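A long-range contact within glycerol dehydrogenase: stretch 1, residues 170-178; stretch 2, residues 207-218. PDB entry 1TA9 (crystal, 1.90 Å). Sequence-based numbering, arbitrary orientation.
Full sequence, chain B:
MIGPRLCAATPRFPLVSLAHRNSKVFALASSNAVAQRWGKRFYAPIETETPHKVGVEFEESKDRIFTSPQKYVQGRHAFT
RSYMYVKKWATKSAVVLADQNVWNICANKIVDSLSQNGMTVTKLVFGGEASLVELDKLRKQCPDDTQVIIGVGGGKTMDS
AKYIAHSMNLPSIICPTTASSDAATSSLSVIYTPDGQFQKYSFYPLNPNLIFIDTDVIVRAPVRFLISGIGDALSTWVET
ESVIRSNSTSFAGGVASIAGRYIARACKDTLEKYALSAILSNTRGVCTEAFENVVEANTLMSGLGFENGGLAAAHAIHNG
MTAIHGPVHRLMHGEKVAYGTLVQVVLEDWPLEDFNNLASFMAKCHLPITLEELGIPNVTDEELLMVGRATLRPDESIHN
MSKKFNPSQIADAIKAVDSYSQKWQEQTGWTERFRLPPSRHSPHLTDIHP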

ATOM      1  N   LEU B 170     -54.282 -15.111   0.384  1.00 20.97           N
ATOM      2  CA  LEU B 170     -53.600 -16.139  -0.399  1.00 20.17           C
ATOM      3  C   LEU B 170     -52.156 -15.767  -0.704  1.00 19.62           C
ATOM      4  O   LEU B 170     -51.796 -14.592  -0.710  1.00 19.52           O
ATOM      5  CB  LEU B 170     -54.316 -16.351  -1.735  1.00 20.30           C
ATOM      6  CG  LEU B 170     -55.710 -16.972  -1.757  1.00 20.30           C
ATOM      7  CD1 LEU B 170     -56.215 -16.989  -3.187  1.00 20.43           C
ATOM      8  CD2 LEU B 170     -55.654 -18.385  -1.188  1.00 20.45           C
ATOM      9  N   PRO B 171     -51.311 -16.774  -0.970  1.00 18.99           N
ATOM     10  CA  PRO B 171     -49.907 -16.504  -1.286  1.00 18.41           C
ATOM     11  C   PRO B 171     -49.849 -15.860  -2.668  1.00 17.88           C
ATOM     12  O   PRO B 171     -50.775 -16.008  -3.468  1.00 17.53           O
ATOM     13  CB  PRO B 171     -49.275 -17.891  -1.261  1.00 18.49           C
ATOM     14  CG  PRO B 171     -50.403 -18.771  -1.739  1.00 18.93           C
ATOM     15  CD  PRO B 171     -51.584 -18.223  -0.968  1.00 18.89           C
ATOM     16  N   SER B 172     -48.766 -15.147  -2.947  1.00 17.30           N
ATOM     17  CA  SER B 172     -48.621 -14.480  -4.231  1.00 17.01           C
ATOM     18  C   SER B 172     -47.328 -14.871  -4.923  1.00 16.67           C
ATOM     19  O   SER B 172     -46.325 -15.165  -4.270  1.00 16.49           O
ATOM     20  CB  SER B 172     -48.661 -12.958  -4.043  1.00 17.09           C
ATOM     21  OG  SER B 172     -47.656 -12.525  -3.134  1.00 16.94           O
ATOM     22  N   ILE B 173     -47.374 -14.892  -6.250  1.00 16.38           N
ATOM     23  CA  ILE B 173     -46.214 -15.209  -7.068  1.00 16.01           C
ATOM     24  C   ILE B 173     -46.074 -14.043  -8.044  1.00 15.95           C
ATOM     25  O   ILE B 173     -46.967 -13.777  -8.851  1.00 16.01           O
ATOM     26  CB  ILE B 173     -46.401 -16.548  -7.819  1.00 15.86           C
ATOM     27  CG1 ILE B 173     -46.475 -17.696  -6.801  1.00 15.89           C
ATOM     28  CG2 ILE B 173     -45.239 -16.782  -8.781  1.00 15.76           C
ATOM     29  CD1 ILE B 173     -46.548 -19.085  -7.414  1.00 15.54           C
ATOM     30  N   ILE B 174     -44.947 -13.345  -7.949  1.00 15.71           N
ATOM     31  CA  ILE B 174     -44.676 -12.169  -8.771  1.00 15.56           C
ATOM     32  C   ILE B 174     -43.648 -12.483  -9.855  1.00 15.71           C
ATOM     33  O   ILE B 174     -42.542 -12.935  -9.558  1.00 15.19           O
ATOM     34  CB  ILE B 174     -44.152 -11.022  -7.881  1.00 15.45           C
ATOM     35  CG1 ILE B 174     -45.110 -10.794  -6.705  1.00 15.67           C
ATOM     36  CG2 ILE B 174     -44.002  -9.749  -8.695  1.00 15.63           C
ATOM     37  CD1 ILE B 174     -46.507 -10.314  -7.097  1.00 15.52           C
ATOM     38  N   CYS B 175     -44.018 -12.235 -11.110  1.00 15.77           N
ATOM     39  CA  CYS B 175     -43.139 -12.523 -12.236  1.00 15.96           C
ATOM     40  C   CYS B 175     -42.843 -11.288 -13.071  1.00 15.89           C
ATOM     41  O   CYS B 175     -43.554 -10.991 -14.033  1.00 15.90           O
ATOM     42  CB  CYS B 175     -43.774 -13.589 -13.128  1.00 16.06           C
ATOM     43  SG  CYS B 175     -44.468 -14.978 -12.224  1.00 16.66           S
ATOM     44  N   PRO B 176     -41.787 -10.546 -12.717  1.00 15.95           N
ATOM     45  CA  PRO B 176     -41.444  -9.347 -13.481  1.00 16.04           C
ATOM     46  C   PRO B 176     -41.020  -9.716 -14.902  1.00 16.13           C
ATOM     47  O   PRO B 176     -40.315 -10.706 -15.105  1.00 16.18           O
ATOM     48  CB  PRO B 176     -40.311  -8.728 -12.663  1.00 16.09           C
ATOM     49  CG  PRO B 176     -39.660  -9.915 -12.035  1.00 16.08           C
ATOM     50  CD  PRO B 176     -40.837 -10.760 -11.610  1.00 16.11           C
ATOM     51  N   THR B 177     -41.450  -8.921 -15.879  1.00 16.15           N
ATOM     52  CA  THR B 177     -41.110  -9.182 -17.272  1.00 16.38           C
ATOM     53  C   THR B 177     -40.010  -8.249 -17.785  1.00 16.58           C
ATOM     54  O   THR B 177     -39.608  -8.311 -18.951  1.00 15.98           O
ATOM     55  CB  THR B 177     -42.356  -9.081 -18.169  1.00 16.57           C
ATOM     56  OG1 THR B 177     -43.012  -7.828 -17.947  1.00 16.75           O
ATOM     57  CG2 THR B 177     -43.319 -10.218 -17.846  1.00 16.65           C
ATOM     58  N   THR B 178     -39.535  -7.386 -16.895  1.00 16.82           N
ATOM     59  CA  THR B 178     -38.439  -6.468 -17.183  1.00 17.52           C
ATOM     60  C   THR B 178     -37.738  -6.305 -15.844  1.00 17.36           C
ATOM     61  O   THR B 178     -38.314  -6.602 -14.800  1.00 17.45           O
ATOM     62  CB  THR B 178     -38.920  -5.078 -17.648  1.00 17.94           C
ATOM     63  OG1 THR B 178     -39.766  -4.507 -16.645  1.00 18.95           O
ATOM     64  CG2 THR B 178     -39.678  -5.179 -18.967  1.00 18.33           C
ATOM     65  N   ASN B 207     -43.998 -10.461   2.735  1.00 15.54           N
ATOM     66  CA  ASN B 207     -43.495 -10.224   1.380  1.00 14.89           C
ATOM     67  C   ASN B 207     -44.143 -11.207   0.423  1.00 14.45           C
ATOM     68  O   ASN B 207     -44.696 -12.217   0.850  1.00 14.25           O
ATOM     69  CB  ASN B 207     -41.981 -10.458   1.308  1.00 15.03           C
ATOM     70  CG  ASN B 207     -41.185  -9.359   1.969  1.00 15.17           C
ATOM     71  OD1 ASN B 207     -41.211  -9.202   3.187  1.00 15.50           O
ATOM     72  ND2 ASN B 207     -40.469  -8.586   1.161  1.00 15.27           N
ATOM     73  N   PRO B 208     -44.088 -10.921  -0.891  1.00 14.28           N
ATOM     74  CA  PRO B 208     -44.683 -11.849  -1.855  1.00 14.07           C
ATOM     75  C   PRO B 208     -43.970 -13.172  -1.591  1.00 14.06           C
ATOM     76  O   PRO B 208     -42.811 -13.175  -1.169  1.00 13.93           O
ATOM     77  CB  PRO B 208     -44.293 -11.246  -3.199  1.00 14.35           C
ATOM     78  CG  PRO B 208     -44.292  -9.774  -2.904  1.00 14.64           C
ATOM     79  CD  PRO B 208     -43.608  -9.696  -1.557  1.00 14.23           C
ATOM     80  N   ASN B 209     -44.640 -14.288  -1.842  1.00 13.78           N
ATOM     81  CA  ASN B 209     -44.039 -15.580  -1.559  1.00 13.60           C
ATOM     82  C   ASN B 209     -42.940 -16.017  -2.517  1.00 13.63           C
ATOM     83  O   ASN B 209     -41.921 -16.562  -2.091  1.00 13.10           O
ATOM     84  CB  ASN B 209     -45.140 -16.633  -1.478  1.00 13.79           C
ATOM     85  CG  ASN B 209     -46.232 -16.238  -0.502  1.00 13.99           C
ATOM     86  OD1 ASN B 209     -47.052 -15.362  -0.789  1.00 14.17           O
ATOM     87  ND2 ASN B 209     -46.235 -16.863   0.667  1.00 14.09           N
ATOM     88  N   LEU B 210     -43.141 -15.773  -3.805  1.00 13.49           N
ATOM     89  CA  LEU B 210     -42.155 -16.147  -4.808  1.00 13.50           C
ATOM     90  C   LEU B 210     -41.981 -15.077  -5.871  1.00 13.33           C
ATOM     91  O   LEU B 210     -42.962 -14.536  -6.378  1.00 13.54           O
ATOM     92  CB  LEU B 210     -42.568 -17.453  -5.506  1.00 13.77           C
ATOM     93  CG  LEU B 210     -41.837 -17.824  -6.808  1.00 13.78           C
ATOM     94  CD1 LEU B 210     -40.403 -18.233  -6.521  1.00 13.74           C
ATOM     95  CD2 LEU B 210     -42.577 -18.969  -7.499  1.00 14.22           C
ATOM     96  N   ILE B 211     -40.728 -14.755  -6.179  1.00 13.04           N
ATOM     97  CA  ILE B 211     -40.418 -13.814  -7.253  1.00 12.78           C
ATOM     98  C   ILE B 211     -39.833 -14.769  -8.292  1.00 12.80           C
ATOM     99  O   ILE B 211     -38.837 -15.444  -8.037  1.00 12.42           O
ATOM    100  CB  ILE B 211     -39.390 -12.746  -6.830  1.00 12.69           C
ATOM    101  CG1 ILE B 211     -40.094 -11.577  -6.120  1.00 12.81           C
ATOM    102  CG2 ILE B 211     -38.723 -12.163  -8.067  1.00 12.21           C
ATOM    103  CD1 ILE B 211     -41.041 -11.960  -5.009  1.00 12.82           C
ATOM    104  N   PHE B 212     -40.479 -14.832  -9.451  1.00 13.07           N
ATOM    105  CA  PHE B 212     -40.119 -15.764 -10.517  1.00 13.37           C
ATOM    106  C   PHE B 212     -39.758 -14.977 -11.772  1.00 13.67           C
ATOM    107  O   PHE B 212     -40.600 -14.278 -12.336  1.00 13.44           O
ATOM    108  CB  PHE B 212     -41.341 -16.669 -10.744  1.00 13.93           C
ATOM    109  CG  PHE B 212     -41.099 -17.851 -11.641  1.00 14.29           C
ATOM    110  CD1 PHE B 212     -39.880 -18.512 -11.652  1.00 14.66           C
ATOM    111  CD2 PHE B 212     -42.134 -18.340 -12.434  1.00 14.39           C
ATOM    112  CE1 PHE B 212     -39.693 -19.649 -12.446  1.00 15.03           C
ATOM    113  CE2 PHE B 212     -41.958 -19.470 -13.224  1.00 14.97           C
ATOM    114  CZ  PHE B 212     -40.734 -20.126 -13.231  1.00 14.75           C
ATOM    115  N   ILE B 213     -38.506 -15.096 -12.203  1.00 13.65           N
ATOM    116  CA  ILE B 213     -38.027 -14.348 -13.364  1.00 14.11           C
ATOM    117  C   ILE B 213     -37.474 -15.207 -14.488  1.00 13.93           C
ATOM    118  O   ILE B 213     -36.583 -16.027 -14.268  1.00 14.23           O
ATOM    119  CB  ILE B 213     -36.902 -13.365 -12.956  1.00 14.49           C
ATOM    120  CG1 ILE B 213     -37.376 -12.469 -11.816  1.00 15.25           C
ATOM    121  CG2 ILE B 213     -36.472 -12.521 -14.162  1.00 14.85           C
ATOM    122  CD1 ILE B 213     -36.287 -11.575 -11.257  1.00 15.86           C
ATOM    123  N   ASP B 214     -37.994 -15.005 -15.696  1.00 13.40           N
ATOM    124  CA  ASP B 214     -37.512 -15.731 -16.864  1.00 13.08           C
ATOM    125  C   ASP B 214     -36.599 -14.744 -17.589  1.00 12.70           C
ATOM    126  O   ASP B 214     -37.059 -13.757 -18.159  1.00 12.55           O
ATOM    127  CB  ASP B 214     -38.686 -16.152 -17.755  1.00 13.27           C
ATOM    128  CG  ASP B 214     -38.247 -16.988 -18.953  1.00 13.82           C
ATOM    129  OD1 ASP B 214     -39.015 -17.888 -19.365  1.00 13.91           O
ATOM    130  OD2 ASP B 214     -37.147 -16.742 -19.493  1.00 13.81           O
ATOM    131  N   THR B 215     -35.297 -15.005 -17.550  1.00 12.37           N
ATOM    132  CA  THR B 215     -34.334 -14.100 -18.162  1.00 12.23           C
ATOM    133  C   THR B 215     -34.351 -14.042 -19.690  1.00 12.10           C
ATOM    134  O   THR B 215     -33.728 -13.159 -20.282  1.00 11.56           O
ATOM    135  CB  THR B 215     -32.916 -14.400 -17.657  1.00 12.36           C
ATOM    136  OG1 THR B 215     -32.640 -15.797 -17.796  1.00 12.64           O
ATOM    137  CG2 THR B 215     -32.796 -14.014 -16.183  1.00 12.56           C
ATOM    138  N   ASP B 216     -35.058 -14.965 -20.335  1.00 11.98           N
ATOM    139  CA  ASP B 216     -35.142 -14.913 -21.792  1.00 12.14           C
ATOM    140  C   ASP B 216     -36.098 -13.775 -22.122  1.00 12.13           C
ATOM    141  O   ASP B 216     -35.951 -13.084 -23.133  1.00 12.19           O
ATOM    142  CB  ASP B 216     -35.664 -16.228 -22.371  1.00 12.42           C
ATOM    143  CG  ASP B 216     -35.580 -16.262 -23.887  1.00 13.06           C
ATOM    144  OD1 ASP B 216     -36.626 -16.106 -24.553  1.00 13.44           O
ATOM    145  OD2 ASP B 216     -34.459 -16.429 -24.413  1.00 13.53           O
ATOM    146  N   VAL B 217     -37.085 -13.580 -21.256  1.00 12.06           N
ATOM    147  CA  VAL B 217     -38.045 -12.498 -21.436  1.00 12.01           C
ATOM    148  C   VAL B 217     -37.337 -11.177 -21.137  1.00 12.27           C
ATOM    149  O   VAL B 217     -37.509 -10.183 -21.847  1.00 11.77           O
ATOM    150  CB  VAL B 217     -39.240 -12.650 -20.480  1.00 12.23           C
ATOM    151  CG1 VAL B 217     -40.144 -11.422 -20.569  1.00 12.02           C
ATOM    152  CG2 VAL B 217     -40.020 -13.913 -20.821  1.00 12.00           C
ATOM    153  N   ILE B 218     -36.530 -11.176 -20.083  1.00 12.33           N
ATOM    154  CA  ILE B 218     -35.804  -9.975 -19.692  1.00 12.84           C
ATOM    155  C   ILE B 218     -34.803  -9.519 -20.761  1.00 12.90           C
ATOM    156  O   ILE B 218     -34.749  -8.336 -21.100  1.00 13.01           O
ATOM    157  CB  ILE B 218     -35.040 -10.190 -18.352  1.00 12.87           C
ATOM    158  CG1 ILE B 218     -35.992 -10.703 -17.266  1.00 13.18           C
ATOM    159  CG2 ILE B 218     -34.395  -8.890 -17.911  1.00 12.95           C
ATOM    160  CD1 ILE B 218     -37.209  -9.822 -17.021  1.00 13.68           C
TER
HETATM  161  O   HOH W   1     -39.365 -12.686 -16.860  1.00 14.20           O

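Two parallel strands, 172-176 and 210-214, form the heart of this contact, their directions 28° apart. Pro-171 leads in, packing its CB 3.4 Å from Asn-209 OD1. That same oxygen accepts from the backbone of Ser-172, Ser-172 N to Asn-209 OD1 2.8 Å, so the asparagine, its CA-to-CB bond pointing toward stretch 1, extends the ladder with a side-chain carbonyl where the strand has not yet begun. Ser-172 O answers by accepting from Leu-210 N at 3.3 Å, with a weak bond from Asn-209 N at 3.1 Å, while the small Ser-172 side chain leaves OG 3.6 Å from Pro-208 CB.

The ladder then tightens: Ile-174 N donates to Leu-210 O and Ile-174 O accepts from Phe-212 N, both at 2.8 Å and nearly straight. Just before these bonds, Ile-173 turns its side chain to the face it shares with Leu-210, Ile-173 CG2 to Leu-210 CD2 3.7 Å. Ile-174 takes the other face with Ile-211, and its CG1 reaches Pro-208 CB at 3.6 Å. Isoleucine, branched at CB, and leucine suit these buried positions, filling both faces without asking for polar partners.

At Cys-175 the CA-H...O contact continues, Cys-175 CA to Phe-212 O 3.1 Å, but the N-H bond that would follow it is missing; Cys-175 SG lies at the edge of the Phe-212 ring, 5.4 Å from the centroid. Pro-176 has no amide hydrogen to offer, and Phe-212 O is buried without a hydrogen-bonding partner; the proline ring instead packs CG against Ile-213 CG1 at 3.4 Å. A water restores the polar link, donating to Pro-176 O at 2.8 Å and accepting from Asp-214 N at 2.9 Å.

Beyond the strand, the helix that Asp-214 caps supplies apolar closure: Val-217 CG1 sits 4.0 Å from Thr-177 CB, and Ile-218 CD1 comes within 3.4 Å of Thr-178 N.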